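Local structure of carbamate kinase (Aeropyrum pernix, 2E9Y) at residues P292-G296 against L307-V313; Q58-L62 against M84-I89. The protein probably acts as a carbamate kinase, moving a phosphoryl group between ATP and carbamate. All coordinates share one frame; numbering follows the deposited sequence.

Following the chain from the N terminus, contact 2 comes first. It closes the 21-residue excursion between 58-62 and 84-89, bringing helix 56-67 against the long helix 78-103 beside the interface with the second subunit. Most of the chain then follows before contact 1 closes a shorter loop of 10 residues, carrying helix 301-305, by pairing strand 293-297 with strand 311-314 near the C terminus. The two loops are in series, neither nested nor crossed. The centres of contacts 1 and 2 are 29 Å apart, on opposite sides of the chain's centre. The nearest atoms of the two contacts are about 17 Å apart. Contact 2 thus joins two helices, contact 1 two strands of the large mixed sheet.

Contact 1 (P292-G296 against L307-V313); sequences PAVIG and LQAGTVV
Ala-293 and Val-313 bond to each other in both directions, and Ile-295 and Thr-311 do the same, two residues along the first strand and two back along the second, so four backbone hydrogen bonds join two antiparallel strands. Val-313 N reaches Ala-293 O at 2.7 Å, nearly in line with the carbonyl; the return bond, Ala-293 N to Val-313 O, is longer at 3.2 Å and lies in the carbonyl plane. Thr-311 N to Ile-295 O is again 2.7 Å, its donor tilted 25° from the plane of the Ile-295 carbonyl. Between these pairs sits the non-hydrogen-bonded pair Val-294 and Val-312, where Val-294 CA makes a CA-H...O contact with Thr-311 O at 3.3 Å.

The side chains fall on two faces. On one, with chi1 at 60°, Val-294 has CG2 anti to the backbone N, which brings that methyl, Val-294 CG2, against Thr-311 O at 3.4 Å and near Ala-309 O. The latter is buried with no polar partner in the model. Leu-307, just past helix 301-305 and at the Schellman motif that closes it, sends CD2 obliquely across to Val-294 CB at 3.9 Å, while Val-304 of that helix also packs on Val-294. On the other face, Ala-293, Ile-295 and Val-313 pack against helix 275-289. Thr-311 shares that face, its OG1 hydrogen-bonded to Leu-253 O and Val-241 N.

Gly-310 has a positive phi of 77°, and its CA passes close to Gly-296, the two CA atoms 4.0 Å apart.

Strand 293-297 also pairs in parallel with 231-236, and 311-314 with 255-257. This antiparallel step therefore carries the C-terminal part of the amino acid kinase alpha/beta sheet onward, with helices against both faces.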
ATOM      1  N   PRO A 292      22.998   1.815 -22.157  1.00 26.30           N
ATOM      2  CA  PRO A 292      23.868   1.727 -20.981  1.00 26.10           C
ATOM      3  C   PRO A 292      23.112   1.657 -19.653  1.00 25.11           C
ATOM      4  O   PRO A 292      21.981   2.123 -19.537  1.00 25.66           O
ATOM      5  CB  PRO A 292      24.710   3.000 -21.071  1.00 27.70           C
ATOM      6  CG  PRO A 292      24.714   3.318 -22.531  1.00 28.56           C
ATOM      7  CD  PRO A 292      23.295   3.030 -22.935  1.00 28.53           C
ATOM      8  N   ALA A 293      23.757   1.062 -18.659  1.00 24.19           N
ATOM      9  CA  ALA A 293      23.201   0.956 -17.318  1.00 23.61           C
ATOM     10  C   ALA A 293      24.328   1.463 -16.431  1.00 23.33           C
ATOM     11  O   ALA A 293      25.497   1.341 -16.790  1.00 23.57           O
ATOM     12  CB  ALA A 293      22.872  -0.490 -16.983  1.00 24.13           C
ATOM     13  N   VAL A 294      23.995   2.046 -15.287  1.00 21.55           N
ATOM     14  CA  VAL A 294      25.041   2.543 -14.408  1.00 20.68           C
ATOM     15  C   VAL A 294      24.789   2.165 -12.951  1.00 22.02           C
ATOM     16  O   VAL A 294      23.650   2.163 -12.482  1.00 19.77           O
ATOM     17  CB  VAL A 294      25.187   4.079 -14.549  1.00 22.76           C
ATOM     18  CG1 VAL A 294      23.873   4.771 -14.187  1.00 23.44           C
ATOM     19  CG2 VAL A 294      26.330   4.575 -13.678  1.00 23.82           C
ATOM     20  N   ILE A 295      25.866   1.814 -12.254  1.00 20.45           N
ATOM     21  CA  ILE A 295      25.796   1.441 -10.847  1.00 20.34           C
ATOM     22  C   ILE A 295      26.676   2.414 -10.076  1.00 22.55           C
ATOM     23  O   ILE A 295      27.877   2.522 -10.341  1.00 22.91           O
ATOM     24  CB  ILE A 295      26.307   0.006 -10.622  1.00 20.73           C
ATOM     25  CG1 ILE A 295      25.415  -0.985 -11.377  1.00 17.38           C
ATOM     26  CG2 ILE A 295      26.314  -0.319  -9.129  1.00 22.15           C
ATOM     27  CD1 ILE A 295      25.954  -2.403 -11.407  1.00 17.92           C
ATOM     28  N   GLY A 296      26.080   3.133  -9.130  1.00 21.16           N
ATOM     29  CA  GLY A 296      26.856   4.091  -8.365  1.00 23.47           C
ATOM     30  C   GLY A 296      26.333   4.370  -6.973  1.00 24.89           C
ATOM     31  O   GLY A 296      25.448   3.677  -6.473  1.00 24.64           O
ATOM     32  N   LEU A 307      26.253   9.864 -16.150  1.00 36.06           N
ATOM     33  CA  LEU A 307      27.287   8.910 -16.525  1.00 36.45           C
ATOM     34  C   LEU A 307      28.680   9.449 -16.216  1.00 36.92           C
ATOM     35  O   LEU A 307      29.665   9.078 -16.840  1.00 37.03           O
ATOM     36  CB  LEU A 307      27.136   8.568 -18.008  1.00 35.63           C
ATOM     37  CG  LEU A 307      25.772   7.938 -18.313  1.00 35.95           C
ATOM     38  CD1 LEU A 307      25.679   7.428 -19.749  1.00 34.57           C
ATOM     39  CD2 LEU A 307      25.443   6.744 -17.414  1.00 33.94           C
ATOM     40  N   GLN A 308      28.756  10.386 -15.253  1.00 37.69           N
ATOM     41  CA  GLN A 308      30.044  10.976 -14.904  1.00 37.96           C
ATOM     42  C   GLN A 308      30.594  10.423 -13.583  1.00 37.35           C
ATOM     43  O   GLN A 308      31.643  10.809 -13.098  1.00 37.30           O
ATOM     44  CB  GLN A 308      29.862  12.486 -14.787  1.00 40.12           C
ATOM     45  CG  GLN A 308      29.356  13.127 -16.078  1.00 43.99           C
ATOM     46  CD  GLN A 308      30.287  12.782 -17.218  1.00 46.00           C
ATOM     47  OE1 GLN A 308      31.484  13.021 -17.196  1.00 47.75           O
ATOM     48  NE2 GLN A 308      29.665  12.229 -18.279  1.00 47.97           N
ATOM     49  N   ALA A 309      29.805   9.520 -12.976  1.00 34.96           N
ATOM     50  CA  ALA A 309      30.254   8.853 -11.760  1.00 33.65           C
ATOM     51  C   ALA A 309      29.734   7.426 -11.725  1.00 32.56           C
ATOM     52  O   ALA A 309      28.835   7.060 -12.473  1.00 32.36           O
ATOM     53  CB  ALA A 309      29.713   9.629 -10.554  1.00 33.86           C
ATOM     54  N   GLY A 310      30.308   6.590 -10.869  1.00 31.71           N
ATOM     55  CA  GLY A 310      29.875   5.206 -10.794  1.00 30.58           C
ATOM     56  C   GLY A 310      30.413   4.365 -11.937  1.00 30.30           C
ATOM     57  O   GLY A 310      31.265   4.814 -12.704  1.00 30.79           O
ATOM     58  N   THR A 311      29.909   3.142 -12.055  1.00 27.67           N
ATOM     59  CA  THR A 311      30.346   2.235 -13.108  1.00 27.68           C
ATOM     60  C   THR A 311      29.338   2.167 -14.248  1.00 26.97           C
ATOM     61  O   THR A 311      28.201   1.742 -14.057  1.00 23.57           O
ATOM     62  CB  THR A 311      30.548   0.809 -12.563  1.00 26.85           C
ATOM     63  OG1 THR A 311      31.519   0.836 -11.511  1.00 27.33           O
ATOM     64  CG2 THR A 311      31.030  -0.125 -13.667  1.00 28.86           C
ATOM     65  N   VAL A 312      29.756   2.591 -15.436  1.00 26.56           N
ATOM     66  CA  VAL A 312      28.880   2.547 -16.596  1.00 25.45           C
ATOM     67  C   VAL A 312      29.068   1.209 -17.309  1.00 26.95           C
ATOM     68  O   VAL A 312      30.171   0.878 -17.751  1.00 26.68           O
ATOM     69  CB  VAL A 312      29.193   3.687 -17.584  1.00 25.51           C
ATOM     70  CG1 VAL A 312      28.233   3.632 -18.761  1.00 24.41           C
ATOM     71  CG2 VAL A 312      29.095   5.026 -16.878  1.00 28.24           C
ATOM     72  N   VAL A 313      27.993   0.434 -17.398  1.00 23.95           N
ATOM     73  CA  VAL A 313      28.031  -0.860 -18.064  1.00 25.71           C
ATOM     74  C   VAL A 313      27.631  -0.599 -19.510  1.00 27.20           C
ATOM     75  O   VAL A 313      26.492  -0.220 -19.789  1.00 26.34           O
ATOM     76  CB  VAL A 313      27.052  -1.855 -17.398  1.00 24.38           C
ATOM     77  CG1 VAL A 313      27.112  -3.198 -18.101  1.00 23.74           C
ATOM     78  CG2 VAL A 313      27.406  -2.012 -15.918  1.00 23.33           C
TER

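Contact 2 (Q58-L62 against M84-I89); sequences QVGYL and MTQAWI
Trp-88 lies with one face under the aliphatic part of Gln-58: Gln-58 CG sits over the face, 3.9 Å from the centroid of the Trp-88 six-membered ring, a CH-pi contact. Leu-62 CG comes in at the ring edge, near its plane, 4.0 Å from Trp-88 CZ3. Tyr-61 meets the same end of the indole obliquely, CD2 to Trp-88 CH2 at 3.7 Å, the two ring planes turned 67° apart. With CG anti to its backbone N (chi1 172°), Trp-88 reaches out from its helix into this group of three.

Beside the indole, Ile-89 CD1 crosses the Gln-58 chain, 3.6 Å from Gln-58 CG. Leu-62 CD1 drops between Met-84 CB and Thr-85 CG2, 3.7 Å from each. No hydrogen bond joins the segments. Cutting Trp-88 back to an alanine is likely to open a gap between the helices, leaving Gln-58 without the ring beneath it and Tyr-61 and Leu-62 without their shared neighbour.

Across the dimer interface, Met-84 of the second subunit packs on Trp-88, and Tyr-61 OH bonds Pro-74 O of that subunit. The helix segments cross at 120°, their axes 10.2 Å apart. Ile-16 of helix 13-16 touches Gln-58 and Ile-89, and Gln-86 OE1 bonds Ser-115 N of strand 112-119, tying helix 78-103 to the large mixed sheet.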
ATOM      1  N   GLN A  58      12.137  -3.954   6.483  1.00 13.11           N
ATOM      2  CA  GLN A  58      10.718  -3.679   6.659  1.00 13.07           C
ATOM      3  C   GLN A  58       9.830  -4.915   6.604  1.00 13.74           C
ATOM      4  O   GLN A  58       8.980  -5.115   7.475  1.00 13.39           O
ATOM      5  CB  GLN A  58      10.252  -2.652   5.616  1.00 12.86           C
ATOM      6  CG  GLN A  58      10.920  -1.282   5.756  1.00 16.13           C
ATOM      7  CD  GLN A  58      12.331  -1.230   5.182  1.00 16.25           C
ATOM      8  OE1 GLN A  58      12.726  -2.102   4.398  1.00 16.98           O
ATOM      9  NE2 GLN A  58      13.100  -0.227   5.579  1.00 20.29           N
ATOM     10  N   VAL A  59      10.014  -5.749   5.584  1.00 12.24           N
ATOM     11  CA  VAL A  59       9.195  -6.946   5.478  1.00 13.13           C
ATOM     12  C   VAL A  59       9.583  -7.914   6.603  1.00 13.67           C
ATOM     13  O   VAL A  59       8.748  -8.675   7.105  1.00 12.41           O
ATOM     14  CB  VAL A  59       9.334  -7.598   4.063  1.00 12.18           C
ATOM     15  CG1 VAL A  59      10.640  -8.373   3.946  1.00 12.37           C
ATOM     16  CG2 VAL A  59       8.135  -8.488   3.789  1.00 14.96           C
ATOM     17  N   GLY A  60      10.842  -7.857   7.032  1.00 13.14           N
ATOM     18  CA  GLY A  60      11.274  -8.719   8.119  1.00 13.56           C
ATOM     19  C   GLY A  60      10.595  -8.301   9.412  1.00 14.21           C
ATOM     20  O   GLY A  60      10.153  -9.143  10.198  1.00 13.76           O
ATOM     21  N   TYR A  61      10.507  -6.990   9.626  1.00 14.97           N
ATOM     22  CA  TYR A  61       9.862  -6.430  10.808  1.00 13.53           C
ATOM     23  C   TYR A  61       8.404  -6.876  10.867  1.00 12.95           C
ATOM     24  O   TYR A  61       7.924  -7.332  11.909  1.00 12.86           O
ATOM     25  CB  TYR A  61       9.931  -4.898  10.769  1.00 15.70           C
ATOM     26  CG  TYR A  61       9.048  -4.200  11.789  1.00 15.96           C
ATOM     27  CD1 TYR A  61       9.408  -4.145  13.135  1.00 16.90           C
ATOM     28  CD2 TYR A  61       7.853  -3.597  11.402  1.00 18.19           C
ATOM     29  CE1 TYR A  61       8.595  -3.500  14.074  1.00 20.21           C
ATOM     30  CE2 TYR A  61       7.032  -2.956  12.325  1.00 19.53           C
ATOM     31  CZ  TYR A  61       7.409  -2.908  13.662  1.00 21.45           C
ATOM     32  OH  TYR A  61       6.606  -2.255  14.571  1.00 24.34           O
ATOM     33  N   LEU A  62       7.692  -6.741   9.751  1.00 12.20           N
ATOM     34  CA  LEU A  62       6.291  -7.147   9.706  1.00 10.97           C
ATOM     35  C   LEU A  62       6.129  -8.635   9.997  1.00 13.38           C
ATOM     36  O   LEU A  62       5.225  -9.038  10.725  1.00 12.85           O
ATOM     37  CB  LEU A  62       5.689  -6.818   8.341  1.00  9.96           C
ATOM     38  CG  LEU A  62       5.585  -5.315   8.065  1.00 11.07           C
ATOM     39  CD1 LEU A  62       5.012  -5.089   6.664  1.00 12.70           C
ATOM     40  CD2 LEU A  62       4.676  -4.666   9.117  1.00 13.38           C
ATOM     41  N   MET A  84       2.215  -4.440   1.967  1.00 11.30           N
ATOM     42  CA  MET A  84       2.234  -3.461   3.043  1.00 11.85           C
ATOM     43  C   MET A  84       3.479  -2.580   2.965  1.00 11.76           C
ATOM     44  O   MET A  84       3.427  -1.368   3.132  1.00 10.49           O
ATOM     45  CB  MET A  84       2.211  -4.214   4.374  1.00 12.39           C
ATOM     46  CG  MET A  84       0.814  -4.724   4.734  1.00 14.66           C
ATOM     47  SD  MET A  84       0.763  -5.479   6.365  1.00 19.10           S
ATOM     48  CE  MET A  84      -0.866  -6.230   6.239  1.00 20.06           C
ATOM     49  N   THR A  85       4.640  -3.197   2.722  1.00 11.26           N
ATOM     50  CA  THR A  85       5.875  -2.418   2.656  1.00 11.70           C
ATOM     51  C   THR A  85       5.884  -1.452   1.474  1.00 12.16           C
ATOM     52  O   THR A  85       6.574  -0.431   1.510  1.00 12.25           O
ATOM     53  CB  THR A  85       7.159  -3.312   2.581  1.00 11.72           C
ATOM     54  OG1 THR A  85       7.193  -4.046   1.350  1.00 12.92           O
ATOM     55  CG2 THR A  85       7.202  -4.276   3.756  1.00 11.41           C
ATOM     56  N   GLN A  86       5.137  -1.762   0.419  1.00 11.16           N
ATOM     57  CA  GLN A  86       5.103  -0.852  -0.724  1.00 12.02           C
ATOM     58  C   GLN A  86       4.404   0.443  -0.316  1.00 11.17           C
ATOM     59  O   GLN A  86       4.802   1.527  -0.734  1.00 12.97           O
ATOM     60  CB  GLN A  86       4.391  -1.486  -1.933  1.00 10.22           C
ATOM     61  CG  GLN A  86       5.115  -2.710  -2.500  1.00 10.90           C
ATOM     62  CD  GLN A  86       4.509  -3.231  -3.803  1.00 11.60           C
ATOM     63  OE1 GLN A  86       3.357  -2.945  -4.133  1.00 13.37           O
ATOM     64  NE2 GLN A  86       5.291  -4.019  -4.542  1.00 10.92           N
ATOM     65  N   ALA A  87       3.369   0.336   0.512  1.00 11.62           N
ATOM     66  CA  ALA A  87       2.653   1.526   0.968  1.00 10.84           C
ATOM     67  C   ALA A  87       3.448   2.248   2.057  1.00 12.76           C
ATOM     68  O   ALA A  87       3.503   3.480   2.089  1.00 13.48           O
ATOM     69  CB  ALA A  87       1.278   1.136   1.499  1.00 12.28           C
ATOM     70  N   TRP A  88       4.067   1.471   2.941  1.00 11.80           N
ATOM     71  CA  TRP A  88       4.861   2.017   4.039  1.00 12.53           C
ATOM     72  C   TRP A  88       6.042   2.830   3.492  1.00 12.94           C
ATOM     73  O   TRP A  88       6.115   4.044   3.697  1.00 13.23           O
ATOM     74  CB  TRP A  88       5.331   0.853   4.925  1.00 12.29           C
ATOM     75  CG  TRP A  88       6.329   1.150   6.015  1.00 13.10           C
ATOM     76  CD1 TRP A  88       6.825   2.371   6.394  1.00 15.89           C
ATOM     77  CD2 TRP A  88       6.972   0.180   6.851  1.00 12.92           C
ATOM     78  NE1 TRP A  88       7.744   2.212   7.414  1.00 16.91           N
ATOM     79  CE2 TRP A  88       7.847   0.877   7.713  1.00 14.42           C
ATOM     80  CE3 TRP A  88       6.889  -1.217   6.955  1.00 15.39           C
ATOM     81  CZ2 TRP A  88       8.639   0.222   8.667  1.00 14.08           C
ATOM     82  CZ3 TRP A  88       7.676  -1.866   7.902  1.00 15.83           C
ATOM     83  CH2 TRP A  88       8.539  -1.145   8.745  1.00 15.46           C
ATOM     84  N   ILE A  89       6.941   2.172   2.770  1.00 12.98           N
ATOM     85  CA  ILE A  89       8.109   2.855   2.222  1.00 13.95           C
ATOM     86  C   ILE A  89       7.712   3.839   1.122  1.00 14.17           C
ATOM     87  O   ILE A  89       8.251   4.950   1.037  1.00 13.99           O
ATOM     88  CB  ILE A  89       9.128   1.830   1.677  1.00 13.51           C
ATOM     89  CG1 ILE A  89       9.577   0.891   2.802  1.00 14.97           C
ATOM     90  CG2 ILE A  89      10.350   2.551   1.120  1.00 13.90           C
ATOM     91  CD1 ILE A  89      10.340  -0.341   2.310  1.00 14.19           C
TER